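Local coordinates for replication initiator A family protein (Staphylococcus aureus CA-347, PDB 4PT7) that probably initiates replication of staphylococcal multiresistance plasmids by assembling on the origin DNA, at residues D35-A39 with K81-I85; I42-R46 with L71-L75. All blocks are in the same frame, centred on the assembly; numbering follows the deposited sequence.

Interaction 1: D35-A39 with K81-I85; sequences DMKIA and KLTKI. With SO4 (sulfate ion), chain I.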
loop_
_atom_site.group_PDB
_atom_site.type_symbol
_atom_site.label_atom_id
_atom_site.label_comp_id
_atom_site.label_asym_id
_atom_site.label_seq_id
_atom_site.Cartn_x
_atom_site.Cartn_y
_atom_site.Cartn_z
ATOM N N ASP B 35 6.325 -2.625 -8.129
ATOM C CA ASP B 35 6.486 -2.890 -6.706
ATOM C C ASP B 35 7.437 -4.052 -6.437
ATOM O O ASP B 35 8.170 -4.051 -5.444
ATOM C CB ASP B 35 5.128 -3.145 -6.040
ATOM C CG ASP B 35 4.393 -1.854 -5.719
ATOM O OD1 ASP B 35 5.048 -0.901 -5.244
ATOM O OD2 ASP B 35 3.167 -1.793 -5.937
ATOM N N MET B 36 7.412 -5.042 -7.325
ATOM C CA MET B 36 8.275 -6.208 -7.219
ATOM C C MET B 36 9.730 -5.829 -7.510
ATOM O O MET B 36 10.652 -6.292 -6.830
ATOM C CB MET B 36 7.841 -7.277 -8.225
ATOM C CG MET B 36 6.603 -8.084 -7.824
ATOM S SD MET B 36 5.913 -9.031 -9.192
ATOM C CE MET B 36 4.158 -9.004 -8.783
ATOM N N LYS B 37 9.933 -5.018 -8.544
ATOM C CA LYS B 37 11.280 -4.598 -8.908
ATOM C C LYS B 37 11.885 -3.765 -7.781
ATOM O O LYS B 37 13.039 -3.942 -7.412
ATOM C CB LYS B 37 11.251 -3.795 -10.213
ATOM C CG LYS B 37 10.863 -4.639 -11.423
ATOM C CD LYS B 37 10.716 -3.794 -12.678
ATOM C CE LYS B 37 10.093 -4.629 -13.789
ATOM N NZ LYS B 37 9.856 -3.844 -15.019
ATOM N N ILE B 38 11.094 -2.852 -7.232
ATOM C CA ILE B 38 11.560 -2.006 -6.147
ATOM C C ILE B 38 11.808 -2.842 -4.886
ATOM O O ILE B 38 12.877 -2.744 -4.275
ATOM C CB ILE B 38 10.545 -0.867 -5.898
ATOM C CG1 ILE B 38 10.626 0.126 -7.064
ATOM C CG2 ILE B 38 10.816 -0.179 -4.572
ATOM C CD1 ILE B 38 9.557 1.191 -7.067
ATOM N N ALA B 39 10.842 -3.682 -4.521
ATOM C CA ALA B 39 10.991 -4.535 -3.348
ATOM C C ALA B 39 12.280 -5.354 -3.472
ATOM O O ALA B 39 13.024 -5.501 -2.504
ATOM C CB ALA B 39 9.792 -5.476 -3.219
ATOM N N LYS B 81 -0.024 -6.922 -0.245
ATOM C CA LYS B 81 1.081 -6.573 -1.119
ATOM C C LYS B 81 2.250 -7.522 -0.896
ATOM O O LYS B 81 2.852 -8.010 -1.856
ATOM C CB LYS B 81 1.538 -5.134 -0.853
ATOM C CG LYS B 81 2.297 -4.515 -2.020
ATOM C CD LYS B 81 1.329 -4.082 -3.099
ATOM C CE LYS B 81 1.985 -4.073 -4.449
ATOM N NZ LYS B 81 1.031 -3.652 -5.503
ATOM N N LEU B 82 2.567 -7.781 0.370
ATOM C CA LEU B 82 3.674 -8.668 0.710
ATOM C C LEU B 82 3.512 -10.013 0.012
ATOM O O LEU B 82 4.448 -10.514 -0.617
ATOM C CB LEU B 82 3.736 -8.897 2.222
ATOM C CG LEU B 82 5.106 -8.985 2.909
ATOM C CD1 LEU B 82 4.962 -9.840 4.158
ATOM C CD2 LEU B 82 6.163 -9.579 1.991
ATOM N N THR B 83 2.320 -10.587 0.133
ATOM C CA THR B 83 2.006 -11.879 -0.457
ATOM C C THR B 83 2.191 -11.839 -1.970
ATOM O O THR B 83 2.809 -12.724 -2.552
ATOM C CB THR B 83 0.553 -12.281 -0.095
ATOM O OG1 THR B 83 0.426 -12.312 1.331
ATOM C CG2 THR B 83 0.201 -13.654 -0.651
ATOM N N LYS B 84 1.673 -10.800 -2.607
ATOM C CA LYS B 84 1.808 -10.680 -4.049
ATOM C C LYS B 84 3.274 -10.480 -4.473
ATOM O O LYS B 84 3.716 -11.052 -5.465
ATOM C CB LYS B 84 0.919 -9.541 -4.571
ATOM C CG LYS B 84 1.136 -9.223 -6.054
ATOM C CD LYS B 84 -0.067 -8.546 -6.726
ATOM C CE LYS B 84 -0.502 -7.246 -6.045
ATOM N NZ LYS B 84 -1.260 -7.485 -4.784
ATOM N N ILE B 85 4.031 -9.691 -3.717
ATOM C CA ILE B 85 5.431 -9.455 -4.053
ATOM C C ILE B 85 6.236 -10.746 -3.963
ATOM O O ILE B 85 6.926 -11.126 -4.921
ATOM C CB ILE B 85 6.027 -8.349 -3.146
ATOM C CG1 ILE B 85 5.430 -6.998 -3.570
ATOM C CG2 ILE B 85 7.553 -8.312 -3.259
ATOM C CD1 ILE B 85 5.801 -5.835 -2.683
HETATM S S SO4 I . -2.242 -2.534 -5.261
HETATM O O1 SO4 I . -1.360 -1.635 -6.032
HETATM O O2 SO4 I . -1.862 -3.936 -5.530
HETATM O O3 SO4 I . -3.647 -2.319 -5.667
HETATM O O4 SO4 I . -2.088 -2.242 -3.820
#
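Lys-81 comes to the OD2 rim of the flat Asp-35 carboxylate from one side of its plane: CE of Lys-81 is 3.0 Å from OD2 of Asp-35, and NZ of Lys-81 is 2.9 Å from that same oxygen. The two side chains cross nearly at right angles. NZ also lies out of the carboxylate plane, and with CE almost as near to OD2 as NZ is, no N-H points squarely at the oxygen; the hydrogen bond within the salt bridge is weak. The lysine chain turns at CB-CG (chi2 78°) and then runs out extended toward the acid. At its end the ammonium also grips a sulfate ion, probably from the crystallisation liquor, through O2 at 2.9 Å from Lys-81 NZ and, weakly, through O1. The same sulfate is held by Lys-81 NZ of the third subunit, and CE of Lys-84 lies against it.

Below this polar edge the contact turns apolar. CB of Ala-39 abuts CG2 of Ile-85 at 3.6 Å, and CD1 of Ile-85 reaches back over the same methyl. Met-36 crosses Lys-84 about perpendicularly, its CE lying 4.1 Å from CG of Lys-84. The segments of helix 34-52 and helix 79-91 cross at -85° with axes 10.4 Å apart, packing two helices of the helix-turn-helix family domain. One lysine ammonium thus serves two anions, which would favour its charged form, and in the crystal the sulfate, with Asp-35, probably offsets the positive charge that two copies of Lys-81 bring together where subunits meet.

Interaction 2: I42-R46 with L71-L75; sequences ILRDR and LMEIL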
loop_
_atom_site.group_PDB
_atom_site.type_symbol
_atom_site.label_atom_id
_atom_site.label_comp_id
_atom_site.label_asym_id
_atom_site.label_seq_id
_atom_site.Cartn_x
_atom_site.Cartn_y
_atom_site.Cartn_z
ATOM N N ILE B 42 15.177 -3.271 -2.588
ATOM C CA ILE B 42 15.254 -2.981 -1.165
ATOM C C ILE B 42 15.790 -4.196 -0.411
ATOM O O ILE B 42 16.631 -4.054 0.477
ATOM C CB ILE B 42 13.880 -2.573 -0.594
ATOM C CG1 ILE B 42 13.422 -1.267 -1.252
ATOM C CG2 ILE B 42 13.969 -2.419 0.920
ATOM C CD1 ILE B 42 12.132 -0.699 -0.696
ATOM N N LEU B 43 15.321 -5.390 -0.761
ATOM C CA LEU B 43 15.819 -6.584 -0.085
ATOM C C LEU B 43 17.306 -6.795 -0.398
ATOM O O LEU B 43 18.057 -7.308 0.434
ATOM C CB LEU B 43 15.011 -7.817 -0.487
ATOM C CG LEU B 43 13.560 -7.856 0.007
ATOM C CD1 LEU B 43 12.866 -9.112 -0.512
ATOM C CD2 LEU B 43 13.530 -7.833 1.523
ATOM N N ARG B 44 17.724 -6.387 -1.596
ATOM C CA ARG B 44 19.114 -6.524 -2.019
ATOM C C ARG B 44 19.999 -5.707 -1.088
ATOM O O ARG B 44 21.054 -6.165 -0.647
ATOM C CB ARG B 44 19.279 -6.032 -3.464
ATOM C CG ARG B 44 20.714 -5.988 -3.942
ATOM C CD ARG B 44 20.816 -5.447 -5.357
ATOM N NE ARG B 44 21.590 -6.385 -6.152
ATOM C CZ ARG B 44 22.914 -6.402 -6.216
ATOM N NH1 ARG B 44 23.515 -7.322 -6.952
ATOM N NH2 ARG B 44 23.628 -5.476 -5.596
ATOM N N ASP B 45 19.552 -4.493 -0.795
ATOM C CA ASP B 45 20.273 -3.598 0.090
ATOM C C ASP B 45 20.299 -4.209 1.498
ATOM O O ASP B 45 21.231 -3.987 2.258
ATOM C CB ASP B 45 19.577 -2.237 0.119
ATOM C CG ASP B 45 20.252 -1.255 1.057
ATOM O OD1 ASP B 45 21.316 -0.712 0.696
ATOM O OD2 ASP B 45 19.714 -1.033 2.164
ATOM N N ARG B 46 19.272 -4.982 1.844
ATOM C CA ARG B 46 19.200 -5.595 3.171
ATOM C C ARG B 46 20.221 -6.703 3.403
ATOM O O ARG B 46 20.519 -7.032 4.542
ATOM C CB ARG B 46 17.790 -6.140 3.435
ATOM C CG ARG B 46 16.841 -5.132 4.019
ATOM C CD ARG B 46 16.921 -5.083 5.527
ATOM N NE ARG B 46 16.353 -3.835 6.016
ATOM C CZ ARG B 46 16.074 -3.576 7.288
ATOM N NH1 ARG B 46 16.306 -4.487 8.230
ATOM N NH2 ARG B 46 15.563 -2.396 7.615
ATOM N N LEU B 71 8.973 -7.523 7.378
ATOM C CA LEU B 71 9.039 -7.320 5.933
ATOM C C LEU B 71 8.096 -6.190 5.519
ATOM O O LEU B 71 8.481 -5.312 4.746
ATOM C CB LEU B 71 8.680 -8.620 5.198
ATOM C CG LEU B 71 9.717 -9.747 5.289
ATOM C CD1 LEU B 71 9.131 -11.063 4.777
ATOM C CD2 LEU B 71 10.953 -9.349 4.482
ATOM N N MET B 72 6.872 -6.205 6.048
ATOM C CA MET B 72 5.891 -5.165 5.730
ATOM C C MET B 72 6.457 -3.788 6.071
ATOM O O MET B 72 6.271 -2.822 5.337
ATOM C CB MET B 72 4.582 -5.407 6.495
ATOM C CG MET B 72 3.666 -6.431 5.824
ATOM S SD MET B 72 2.200 -6.852 6.816
ATOM C CE MET B 72 1.619 -5.214 7.279
ATOM N N GLU B 73 7.172 -3.713 7.184
ATOM C CA GLU B 73 7.780 -2.463 7.606
ATOM C C GLU B 73 8.937 -2.099 6.667
ATOM O O GLU B 73 9.093 -0.934 6.286
ATOM C CB GLU B 73 8.322 -2.590 9.027
ATOM C CG GLU B 73 8.899 -1.298 9.551
ATOM C CD GLU B 73 10.017 -1.531 10.545
ATOM O OE1 GLU B 73 11.151 -1.834 10.104
ATOM O OE2 GLU B 73 9.760 -1.422 11.763
ATOM N N ILE B 74 9.743 -3.097 6.301
ATOM C CA ILE B 74 10.886 -2.867 5.418
ATOM C C ILE B 74 10.468 -2.413 4.016
ATOM O O ILE B 74 11.073 -1.509 3.444
ATOM C CB ILE B 74 11.769 -4.140 5.290
ATOM C CG1 ILE B 74 12.458 -4.445 6.626
ATOM C CG2 ILE B 74 12.824 -3.937 4.211
ATOM C CD1 ILE B 74 13.197 -5.780 6.646
ATOM N N LEU B 75 9.432 -3.052 3.480
ATOM C CA LEU B 75 8.908 -2.748 2.151
ATOM C C LEU B 75 7.776 -1.727 2.223
ATOM O O LEU B 75 7.185 -1.365 1.194
ATOM C CB LEU B 75 8.396 -4.038 1.489
ATOM C CG LEU B 75 9.393 -5.203 1.448
ATOM C CD1 LEU B 75 8.760 -6.443 0.805
ATOM C CD2 LEU B 75 10.615 -4.761 0.671
#
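Arg-46 reaches Ile-74 through a sharp bend at CG, chi2 of -87°, after which the chain straightens and lays the guanidinium beside the isoleucine. Ile-74 reaches out to it from the facing helix: its CG1 stands anti to its own carbonyl carbon, chi1 -68°, and carries CD1 over one face of the guanidinium, 3.5 Å above the plane and displaced toward the rim. The nearest pair is Arg-46 CZ with Ile-74 CD1, 3.7 Å apart. This is dispersion packing on a cationic surface, and the polar ends of the arginine are satisfied elsewhere: NH1 bonds to the hydroxyl of Tyr-66 and forms a salt bridge with Asp-129 of the second subunit. The carboxylate of Glu-73 is not in contact with it, OE1 standing 5.1 Å from Arg-46 NH2 and pairing instead with Lys-70.

The arrangement joins helix 34-52 to helix 68-74, which is followed closely by helix 79-91 and then by a two-stranded hairpin, an order consistent with a winged helix-turn-helix fold. Residues of the hairpin strand 107-110 pack on Leu-43 and Leu-71 from outside the pair.

The other branch of Ile-74 extends the apolar seam. Its CG2 lies 3.8 Å from CG2 of Ile-42, and the two isoleucines run alongside each other, pointing contrary ways. Leu-75, next in sequence, brings CD2 to 4.1 Å from Ile-42 CG2. Leu-43 touches two leucines with the one methyl CD2, 4.2 Å from CD2 of Leu-71 and 4.3 Å from CD2 of Leu-75, the two contacts lying about a right angle apart.

Overall arrangement
From the N terminus, the chain enters helix 34-52, whose first part supplies 35-39 to interaction 1 and whose middle supplies 42-46 to interaction 2. Interaction 2 closes first, when helix 68-74 returns to the same helix; interaction 1 closes the wider loop around it one helix later, at 81-85 on helix 79-91. The contacts are therefore nested, with centres about 10 Å apart. They also touch: Leu-82 packs on Leu-71, Met-72 and Leu-75, and Ala-39 on Leu-75. The shared long helix thus gathers two consecutive helices into one trihelical core, as in helix-turn-helix domains, and both contacts adjoin the second subunit.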